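Local coordinates for protein split-Soret cytochrome c (Desulfovibrio desulfuricans, PDB 1H21) that carries two c-type hemes and a probable [2Fe-2S] cluster per subunit of a homodimer, and may transfer electrons in sulfate reduction, at residues 17-21 / 97-101; 48-53 / 92-98. The contacts are given in a common frame with arbitrary orientation. Numbering follows the deposited sequence.

Contact 1: residues 17-21 / 97-101; sequences FGWKP and SLFWG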
loop_
_atom_site.group_PDB
_atom_site.type_symbol
_atom_site.label_atom_id
_atom_site.label_comp_id
_atom_site.label_asym_id
_atom_site.label_seq_id
_atom_site.Cartn_x
_atom_site.Cartn_y
_atom_site.Cartn_z
ATOM N N PHE A 17 -15.781 -11.999 -0.087
ATOM C CA PHE A 17 -16.419 -11.147 -1.104
ATOM C C PHE A 17 -17.945 -11.290 -1.063
ATOM O O PHE A 17 -18.622 -11.071 -2.058
ATOM C CB PHE A 17 -15.886 -11.500 -2.508
ATOM C CG PHE A 17 -14.395 -11.807 -2.543
ATOM C CD1 PHE A 17 -13.923 -12.974 -3.134
ATOM C CD2 PHE A 17 -13.472 -10.966 -1.929
ATOM C CE1 PHE A 17 -12.556 -13.305 -3.108
ATOM C CE2 PHE A 17 -12.113 -11.299 -1.904
ATOM C CZ PHE A 17 -11.662 -12.478 -2.497
ATOM N N GLY A 18 -18.481 -11.604 0.111
ATOM C CA GLY A 18 -19.911 -11.793 0.240
ATOM C C GLY A 18 -20.776 -10.597 0.608
ATOM O O GLY A 18 -21.952 -10.768 0.893
ATOM N N TRP A 19 -20.214 -9.400 0.664
ATOM C CA TRP A 19 -21.014 -8.227 0.985
ATOM C C TRP A 19 -21.830 -7.829 -0.264
ATOM O O TRP A 19 -21.422 -8.122 -1.406
ATOM C CB TRP A 19 -20.097 -7.078 1.400
ATOM C CG TRP A 19 -19.476 -7.220 2.772
ATOM C CD1 TRP A 19 -19.447 -8.348 3.555
ATOM C CD2 TRP A 19 -18.913 -6.160 3.572
ATOM N NE1 TRP A 19 -18.930 -8.044 4.802
ATOM C CE2 TRP A 19 -18.599 -6.711 4.839
ATOM C CE3 TRP A 19 -18.661 -4.799 3.348
ATOM C CZ2 TRP A 19 -18.048 -5.944 5.879
ATOM C CZ3 TRP A 19 -18.110 -4.036 4.386
ATOM C CH2 TRP A 19 -17.815 -4.612 5.633
ATOM N N LYS A 20 -22.971 -7.171 -0.050
ATOM C CA LYS A 20 -23.828 -6.716 -1.148
ATOM C C LYS A 20 -23.440 -5.295 -1.569
ATOM O O LYS A 20 -23.473 -4.365 -0.761
ATOM C CB LYS A 20 -25.316 -6.786 -0.746
ATOM C CG LYS A 20 -26.298 -6.090 -1.710
ATOM C CD LYS A 20 -27.667 -6.778 -1.734
ATOM C CE LYS A 20 -27.551 -8.140 -2.429
ATOM N NZ LYS A 20 -28.857 -8.803 -2.747
ATOM N N PRO A 21 -22.987 -5.127 -2.817
ATOM C CA PRO A 21 -22.613 -3.776 -3.250
ATOM C C PRO A 21 -23.863 -2.906 -3.406
ATOM O O PRO A 21 -24.956 -3.426 -3.621
ATOM C CB PRO A 21 -21.917 -4.028 -4.588
ATOM C CG PRO A 21 -22.598 -5.281 -5.092
ATOM C CD PRO A 21 -22.692 -6.126 -3.859
ATOM N N SER A 97 -12.534 -5.204 -2.735
ATOM C CA SER A 97 -12.319 -6.562 -2.282
ATOM C C SER A 97 -13.311 -7.047 -1.246
ATOM O O SER A 97 -13.276 -8.216 -0.845
ATOM C CB SER A 97 -10.874 -6.791 -1.875
ATOM O OG SER A 97 -10.057 -6.803 -3.049
ATOM N N LEU A 98 -14.229 -6.156 -0.860
ATOM C CA LEU A 98 -15.291 -6.497 0.078
ATOM C C LEU A 98 -16.462 -7.137 -0.679
ATOM O O LEU A 98 -17.290 -7.862 -0.098
ATOM C CB LEU A 98 -15.789 -5.245 0.779
ATOM C CG LEU A 98 -14.755 -4.644 1.721
ATOM C CD1 LEU A 98 -15.283 -3.330 2.261
ATOM C CD2 LEU A 98 -14.415 -5.624 2.872
ATOM N N PHE A 99 -16.483 -6.899 -1.989
ATOM C CA PHE A 99 -17.540 -7.387 -2.842
ATOM C C PHE A 99 -17.102 -8.359 -3.945
ATOM O O PHE A 99 -17.820 -9.326 -4.245
ATOM C CB PHE A 99 -18.268 -6.194 -3.462
ATOM C CG PHE A 99 -18.526 -5.069 -2.496
ATOM C CD1 PHE A 99 -17.730 -3.926 -2.516
ATOM C CD2 PHE A 99 -19.542 -5.160 -1.548
ATOM C CE1 PHE A 99 -17.939 -2.880 -1.594
ATOM C CE2 PHE A 99 -19.762 -4.128 -0.623
ATOM C CZ PHE A 99 -18.954 -2.980 -0.648
ATOM N N TRP A 100 -15.933 -8.126 -4.539
ATOM C CA TRP A 100 -15.465 -8.981 -5.630
ATOM C C TRP A 100 -14.086 -9.575 -5.403
ATOM O O TRP A 100 -13.300 -9.057 -4.630
ATOM C CB TRP A 100 -15.447 -8.187 -6.936
ATOM C CG TRP A 100 -16.761 -7.612 -7.288
ATOM C CD1 TRP A 100 -17.791 -8.263 -7.895
ATOM C CD2 TRP A 100 -17.234 -6.275 -7.013
ATOM N NE1 TRP A 100 -18.878 -7.432 -8.004
ATOM C CE2 TRP A 100 -18.571 -6.205 -7.473
ATOM C CE3 TRP A 100 -16.665 -5.142 -6.413
ATOM C CZ2 TRP A 100 -19.361 -5.035 -7.358
ATOM C CZ3 TRP A 100 -17.446 -3.978 -6.293
ATOM C CH2 TRP A 100 -18.786 -3.941 -6.765
ATOM N N GLY A 101 -13.781 -10.646 -6.113
ATOM C CA GLY A 101 -12.481 -11.259 -5.969
ATOM C C GLY A 101 -11.472 -10.807 -7.006
ATOM O O GLY A 101 -11.796 -10.117 -7.973
HETATM O O HOH W 1 -14.059 -10.226 1.218
#
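The ring of Phe-17 lies with one face against Gly-101, whose CA sits 3.6 Å from the ring centroid in a CH-pi contact; a CB on Gly-101 would clash with Phe-17 CE1, so glycine fits. Backbone polarity is met nearby: one water accepts from Phe-17 N (2.8 Å) and donates to Ser-97 O (3.0 Å), and Phe-17 CA approaches Leu-98 O at 3.5 Å in a CA-H...O contact. After Gly-18, Trp-19 N gives Leu-98 O a weak hydrogen bond of 3.4 Å. The indole of Trp-19 lies against Leu-98 (CZ3 to CD1, 3.6 Å), while its CB meets Phe-99 CD2 at 3.6 Å; Trp-19 also packs on Pro-68 of the second subunit, placing the contact at the dimer interface. The CA-to-CB bond of Lys-20 points away and the residue is exposed, which suits a charged amine. Pro-21 CB lies over a face of Phe-99, 4.0 Å from CD2, and 3.8 Å from Trp-100 CH2. The loop before helix 26-38 thus crosses the C-terminal end of helix 87-99, where water and Trp-19 N meet Ser-97 O and Leu-98 O. With a single weak direct hydrogen bond, the contact probably rests mainly on apolar surface, supplemented by the bridging water.

Contact 2: residues 48-53 / 92-98; sequences AFYSIV and AAATFSL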
loop_
_atom_site.group_PDB
_atom_site.type_symbol
_atom_site.label_atom_id
_atom_site.label_comp_id
_atom_site.label_asym_id
_atom_site.label_seq_id
_atom_site.Cartn_x
_atom_site.Cartn_y
_atom_site.Cartn_z
ATOM N N ALA A 48 -11.177 8.228 2.070
ATOM C CA ALA A 48 -11.646 7.522 0.893
ATOM C C ALA A 48 -12.373 6.241 1.267
ATOM O O ALA A 48 -13.476 5.983 0.785
ATOM C CB ALA A 48 -10.492 7.213 -0.035
ATOM N N PHE A 49 -11.768 5.428 2.125
ATOM C CA PHE A 49 -12.405 4.170 2.510
ATOM C C PHE A 49 -13.781 4.447 3.098
ATOM O O PHE A 49 -14.793 3.909 2.655
ATOM C CB PHE A 49 -11.571 3.399 3.533
ATOM C CG PHE A 49 -12.108 2.038 3.807
ATOM C CD1 PHE A 49 -11.781 0.973 2.978
ATOM C CD2 PHE A 49 -13.004 1.831 4.856
ATOM C CE1 PHE A 49 -12.344 -0.303 3.175
ATOM C CE2 PHE A 49 -13.576 0.569 5.073
ATOM C CZ PHE A 49 -13.243 -0.506 4.225
ATOM N N TYR A 50 -13.817 5.317 4.089
ATOM C CA TYR A 50 -15.082 5.647 4.704
ATOM C C TYR A 50 -16.125 6.183 3.718
ATOM O O TYR A 50 -17.272 5.752 3.751
ATOM C CB TYR A 50 -14.899 6.635 5.843
ATOM C CG TYR A 50 -16.161 6.809 6.650
ATOM C CD1 TYR A 50 -16.358 6.083 7.819
ATOM C CD2 TYR A 50 -17.164 7.700 6.250
ATOM C CE1 TYR A 50 -17.514 6.237 8.576
ATOM C CE2 TYR A 50 -18.330 7.858 7.002
ATOM C CZ TYR A 50 -18.489 7.119 8.165
ATOM O OH TYR A 50 -19.599 7.278 8.954
ATOM N N SER A 51 -15.730 7.067 2.809
ATOM C CA SER A 51 -16.704 7.609 1.877
ATOM C C SER A 51 -17.417 6.511 1.081
ATOM O O SER A 51 -18.475 6.739 0.501
ATOM C CB SER A 51 -16.069 8.649 0.945
ATOM O OG SER A 51 -15.269 8.059 -0.049
ATOM N N ILE A 52 -16.869 5.304 1.094
ATOM C CA ILE A 52 -17.472 4.210 0.351
ATOM C C ILE A 52 -18.201 3.230 1.257
ATOM O O ILE A 52 -19.419 3.072 1.171
ATOM C CB ILE A 52 -16.412 3.500 -0.520
ATOM C CG1 ILE A 52 -16.062 4.402 -1.711
ATOM C CG2 ILE A 52 -16.886 2.119 -0.935
ATOM C CD1 ILE A 52 -15.072 3.822 -2.680
ATOM N N VAL A 53 -17.464 2.601 2.159
ATOM C CA VAL A 53 -18.041 1.623 3.077
ATOM C C VAL A 53 -18.684 2.323 4.258
ATOM O O VAL A 53 -19.644 1.818 4.837
ATOM C CB VAL A 53 -16.962 0.633 3.556
ATOM C CG1 VAL A 53 -17.531 -0.363 4.547
ATOM C CG2 VAL A 53 -16.348 -0.087 2.354
ATOM N N ALA A 92 -9.623 3.321 -1.471
ATOM C CA ALA A 92 -10.672 3.129 -2.464
ATOM C C ALA A 92 -10.630 1.745 -3.083
ATOM O O ALA A 92 -11.651 1.075 -3.161
ATOM C CB ALA A 92 -10.587 4.203 -3.551
ATOM N N ALA A 93 -9.452 1.282 -3.480
ATOM C CA ALA A 93 -9.367 -0.027 -4.102
ATOM C C ALA A 93 -9.667 -1.172 -3.141
ATOM O O ALA A 93 -10.122 -2.229 -3.552
ATOM C CB ALA A 93 -8.008 -0.216 -4.725
ATOM N N ALA A 94 -9.406 -0.956 -1.857
ATOM C CA ALA A 94 -9.604 -1.996 -0.857
ATOM C C ALA A 94 -11.051 -2.369 -0.727
ATOM O O ALA A 94 -11.372 -3.537 -0.463
ATOM C CB ALA A 94 -9.068 -1.555 0.492
ATOM N N THR A 95 -11.919 -1.370 -0.895
ATOM C CA THR A 95 -13.363 -1.577 -0.795
ATOM C C THR A 95 -13.849 -2.587 -1.839
ATOM O O THR A 95 -14.727 -3.405 -1.560
ATOM C CB THR A 95 -14.173 -0.248 -0.944
ATOM O OG1 THR A 95 -14.073 0.241 -2.282
ATOM C CG2 THR A 95 -13.655 0.810 -0.025
ATOM N N PHE A 96 -13.216 -2.587 -3.007
ATOM C CA PHE A 96 -13.616 -3.499 -4.072
ATOM C C PHE A 96 -13.490 -4.947 -3.624
ATOM O O PHE A 96 -14.261 -5.821 -4.076
ATOM C CB PHE A 96 -12.761 -3.313 -5.330
ATOM C CG PHE A 96 -12.730 -1.921 -5.852
ATOM C CD1 PHE A 96 -13.590 -0.937 -5.344
ATOM C CD2 PHE A 96 -11.836 -1.588 -6.871
ATOM C CE1 PHE A 96 -13.572 0.347 -5.839
ATOM C CE2 PHE A 96 -11.803 -0.299 -7.383
ATOM C CZ PHE A 96 -12.674 0.674 -6.866
ATOM N N SER A 97 -12.534 -5.204 -2.735
ATOM C CA SER A 97 -12.319 -6.562 -2.282
ATOM C C SER A 97 -13.311 -7.047 -1.246
ATOM O O SER A 97 -13.276 -8.216 -0.845
ATOM C CB SER A 97 -10.874 -6.791 -1.875
ATOM O OG SER A 97 -10.057 -6.803 -3.049
ATOM N N LEU A 98 -14.229 -6.156 -0.860
ATOM C CA LEU A 98 -15.291 -6.497 0.078
ATOM C C LEU A 98 -16.462 -7.137 -0.679
ATOM O O LEU A 98 -17.290 -7.862 -0.098
ATOM C CB LEU A 98 -15.789 -5.245 0.779
ATOM C CG LEU A 98 -14.755 -4.644 1.721
ATOM C CD1 LEU A 98 -15.283 -3.330 2.261
ATOM C CD2 LEU A 98 -14.415 -5.624 2.872
#
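Between helices 44-60 and 87-99, the main projection is Thr-95, which points from its helix into a hollow walled by Phe-49, Ile-52 and Val-53. Its CG2 reaches Phe-49 CD1 at 3.5 Å and Val-53 CG2 at 3.7 Å, while Thr-95 CB meets Ile-52 CG2 at 3.6 Å. A threonine suits this apolar place because its hydroxyl is satisfied within its own helix: OG1 donates to Ala-92 O at 2.7 Å, and the methyl is presented to the neighbour. The short axes run in roughly the same direction, crossing at -37° and approaching to 8.6 Å, a close helix pair in this all-helical protein, within the family named for its C_GCAxxG_C_C cysteine pattern. The alanines permit the approach where the backbones are nearest: Ala-48 CB comes 4.2 Å from Ala-92 N, and the CA atoms of Phe-49 and Ala-92 are 5.4 Å apart, the CB of Phe-49 pointing sideways so that its ring does not hold the backbones apart there. Farther along, Leu-98 is the second bump, its CD1 touching Val-53 CG2 at 3.4 Å and Phe-49 CZ at 4.0 Å. The Phe-49 ring extends along the partner helix, with Ala-94 CB at its edge, 4.4 Å from CE1. Helix 165-192 adds Ile-186 against Ile-52 and Ala-182 against Ala-92, and Met-71 of the second subunit packs on Ala-94 and Leu-98.

Helix 87-99 serves both contacts: in contact 2 it packs on helix 44-60, and at its C-terminal end in contact 1 it receives the N-terminal loop. Ser-97 and Leu-98 belong to both, and the centres lie about 10 Å apart. The two also touch directly, Trp-19 CZ3 to Val-53 CG1 at 3.7 Å, so that Leu-98, Val-53 and Trp-19 form one continuous apolar patch. Contact 1 is the more peripheral, about 19 Å from the chain centre against about 10 Å for contact 2, and it lies away from the annotated sites. Contact 2 is nearer the inferred cluster ligands: the side chain of Ala-48 is about 6 Å from that of Cys-44 and about 10 Å from that of Cys-86.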